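Local coordinates for protein 2-dehydro-3-deoxy-D-arabinonate dehydratase (Sulfolobus solfataricus, PDB 2Q1C) that dehydrates 2-dehydro-3-deoxy-D-arabinonate to 2,5-dioxopentanoate with the help of a divalent metal ion, a step in the pentose oxidation pathway leading to 2-oxoglutarate, at residues Glu143-Val148 with Met162-Ala167. Sequence-based numbering, arbitrary orientation.
With CA (calcium ion), chain B; 2KT (2-ketobutyric acid), chain C.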
loop_
_atom_site.group_PDB
_atom_site.type_symbol
_atom_site.label_atom_id
_atom_site.label_comp_id
_atom_site.label_asym_id
_atom_site.label_seq_id
_atom_site.Cartn_x
_atom_site.Cartn_y
_atom_site.Cartn_z
ATOM N N GLU A 143 16.035 -18.818 29.577
ATOM C CA GLU A 143 15.303 -18.353 30.750
ATOM C C GLU A 143 13.794 -18.496 30.537
ATOM O O GLU A 143 13.170 -17.648 29.892
ATOM C CB GLU A 143 15.707 -16.921 31.117
ATOM C CG GLU A 143 17.180 -16.779 31.517
ATOM C CD GLU A 143 17.550 -15.388 32.021
ATOM O OE1 GLU A 143 18.742 -15.162 32.321
ATOM O OE2 GLU A 143 16.660 -14.516 32.120
ATOM N N PRO A 144 13.211 -19.595 31.057
ATOM C CA PRO A 144 11.781 -19.890 30.939
ATOM C C PRO A 144 10.934 -18.889 31.719
ATOM O O PRO A 144 11.086 -18.763 32.938
ATOM C CB PRO A 144 11.660 -21.294 31.545
ATOM C CG PRO A 144 12.830 -21.430 32.443
ATOM C CD PRO A 144 13.929 -20.646 31.801
ATOM N N GLU A 145 10.061 -18.176 31.014
ATOM C CA GLU A 145 9.306 -17.080 31.624
ATOM C C GLU A 145 7.855 -17.003 31.160
ATOM O O GLU A 145 7.531 -17.371 30.029
ATOM C CB GLU A 145 9.998 -15.742 31.350
ATOM C CG GLU A 145 11.420 -15.654 31.880
ATOM C CD GLU A 145 12.074 -14.310 31.638
ATOM O OE1 GLU A 145 13.319 -14.274 31.535
ATOM O OE2 GLU A 145 11.359 -13.287 31.565
ATOM N N LEU A 146 6.990 -16.529 32.052
ATOM C CA LEU A 146 5.628 -16.164 31.694
ATOM C C LEU A 146 5.661 -14.763 31.101
ATOM O O LEU A 146 6.242 -13.848 31.686
ATOM C CB LEU A 146 4.709 -16.203 32.921
ATOM C CG LEU A 146 3.258 -15.721 32.776
ATOM C CD1 LEU A 146 2.435 -16.651 31.885
ATOM C CD2 LEU A 146 2.615 -15.585 34.143
ATOM N N ALA A 147 5.045 -14.604 29.935
ATOM C CA ALA A 147 5.053 -13.326 29.236
ATOM C C ALA A 147 3.640 -12.818 28.971
ATOM O O ALA A 147 2.731 -13.603 28.689
ATOM C CB ALA A 147 5.836 -13.439 27.941
ATOM N N VAL A 148 3.464 -11.502 29.072
ATOM C CA VAL A 148 2.170 -10.873 28.797
ATOM C C VAL A 148 2.188 -10.045 27.514
ATOM O O VAL A 148 3.180 -9.375 27.208
ATOM C CB VAL A 148 1.672 -9.992 29.979
ATOM C CG1 VAL A 148 1.133 -10.859 31.099
ATOM C CG2 VAL A 148 2.774 -9.054 30.487
ATOM N N MET A 162 7.627 -17.495 27.054
ATOM C CA MET A 162 8.769 -16.851 26.399
ATOM C C MET A 162 10.116 -17.362 26.900
ATOM O O MET A 162 10.311 -17.565 28.101
ATOM C CB MET A 162 8.697 -15.320 26.508
ATOM C CG MET A 162 9.893 -14.588 25.880
ATOM S SD MET A 162 9.620 -12.858 25.461
ATOM C CE MET A 162 8.625 -13.000 23.979
ATOM N N ASP A 163 11.036 -17.564 25.958
ATOM C CA ASP A 163 12.420 -17.895 26.266
ATOM C C ASP A 163 13.284 -16.650 26.083
ATOM O O ASP A 163 13.517 -16.199 24.958
ATOM C CB ASP A 163 12.912 -19.035 25.363
ATOM C CG ASP A 163 14.258 -19.620 25.808
ATOM O OD1 ASP A 163 15.010 -18.965 26.563
ATOM O OD2 ASP A 163 14.569 -20.754 25.385
ATOM N N ASP A 164 13.740 -16.091 27.202
ATOM C CA ASP A 164 14.716 -15.010 27.193
ATOM C C ASP A 164 16.111 -15.637 27.171
ATOM O O ASP A 164 16.675 -15.971 28.215
ATOM C CB ASP A 164 14.509 -14.094 28.411
ATOM C CG ASP A 164 15.644 -13.092 28.612
ATOM O OD1 ASP A 164 16.378 -12.776 27.651
ATOM O OD2 ASP A 164 15.805 -12.616 29.753
ATOM N N VAL A 165 16.653 -15.812 25.969
ATOM C CA VAL A 165 17.948 -16.466 25.797
ATOM C C VAL A 165 19.053 -15.484 26.185
ATOM O O VAL A 165 19.165 -14.407 25.600
ATOM C CB VAL A 165 18.134 -16.995 24.347
ATOM C CG1 VAL A 165 19.374 -17.864 24.239
ATOM C CG2 VAL A 165 16.901 -17.786 23.901
ATOM N N SER A 166 19.852 -15.860 27.182
ATOM C CA SER A 166 20.847 -14.957 27.773
ATOM C C SER A 166 22.262 -15.538 27.761
ATOM O O SER A 166 22.501 -16.623 28.301
ATOM C CB SER A 166 20.455 -14.601 29.214
ATOM O OG SER A 166 19.080 -14.270 29.319
ATOM N N ALA A 167 23.194 -14.804 27.152
ATOM C CA ALA A 167 24.611 -15.168 27.159
ATOM C C ALA A 167 25.216 -14.816 28.517
ATOM O O ALA A 167 25.899 -13.797 28.668
ATOM C CB ALA A 167 25.350 -14.464 26.032
HETATM CA CA CA B . 15.144 -12.855 31.989
HETATM C C4 2KT C . 18.517 -10.395 34.321
HETATM C C3 2KT C . 17.487 -10.657 35.038
HETATM C C2 2KT C . 16.718 -11.490 34.481
HETATM O O3 2KT C . 16.744 -11.632 33.263
HETATM C C 2KT C . 15.858 -12.221 35.208
HETATM O OXT 2KT C . 15.811 -12.088 36.451
HETATM O O 2KT C . 15.107 -13.036 34.622
HETATM O O HOH W 1 13.238 -11.328 32.210
#
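Glu143, Glu145 and Asp164 each give one carboxylate oxygen to calcium, which occupies the magnesium site of this FAH-family enzyme. Metal distances are 2.2 Å from Glu143 OE2, 2.4 Å from Glu145 OE1 and 2.3 Å from Asp164 OD2. The carboxylate planes of Glu145 and Asp164 are turned 80° against each other. In both glutamates CG is anti to the carbonyl carbon and the chain extended; in Asp164 CG is anti to N (chi1 169°), carrying OD2 to the ion. O3 and O of 2-ketobutyrate and a water complete six ligands; Glu145 OE2 accepts from that water, Thr253 OG1 and Gly255 N.

The ligands are carried by a hydrogen-bonded antiparallel hairpin, strands 144-150 and 156-164. Glu145 N to Met162 O and Met162 N to Glu145 O are both 3.0 Å; Asp164 N donates to Glu143 O with an N-H...O angle of 161°. Glu143 N has weak bonds to Asp163 OD1 and Asp164 O.

Between the two segments, the apolar contact is Ala147 CB against Met162 CB, 3.7 Å apart.

Arg89 pairs with Glu143 OE1 and Lys118 with Asp164 OD1; substrate-binding Lys182 donates to the calcium-bound OD2. These cations probably offset the carboxylate charge. Calcium chelates 2-ketobutyrate through keto and carboxylate oxygens, consistent with the substrate's 2-keto acid end binding likewise.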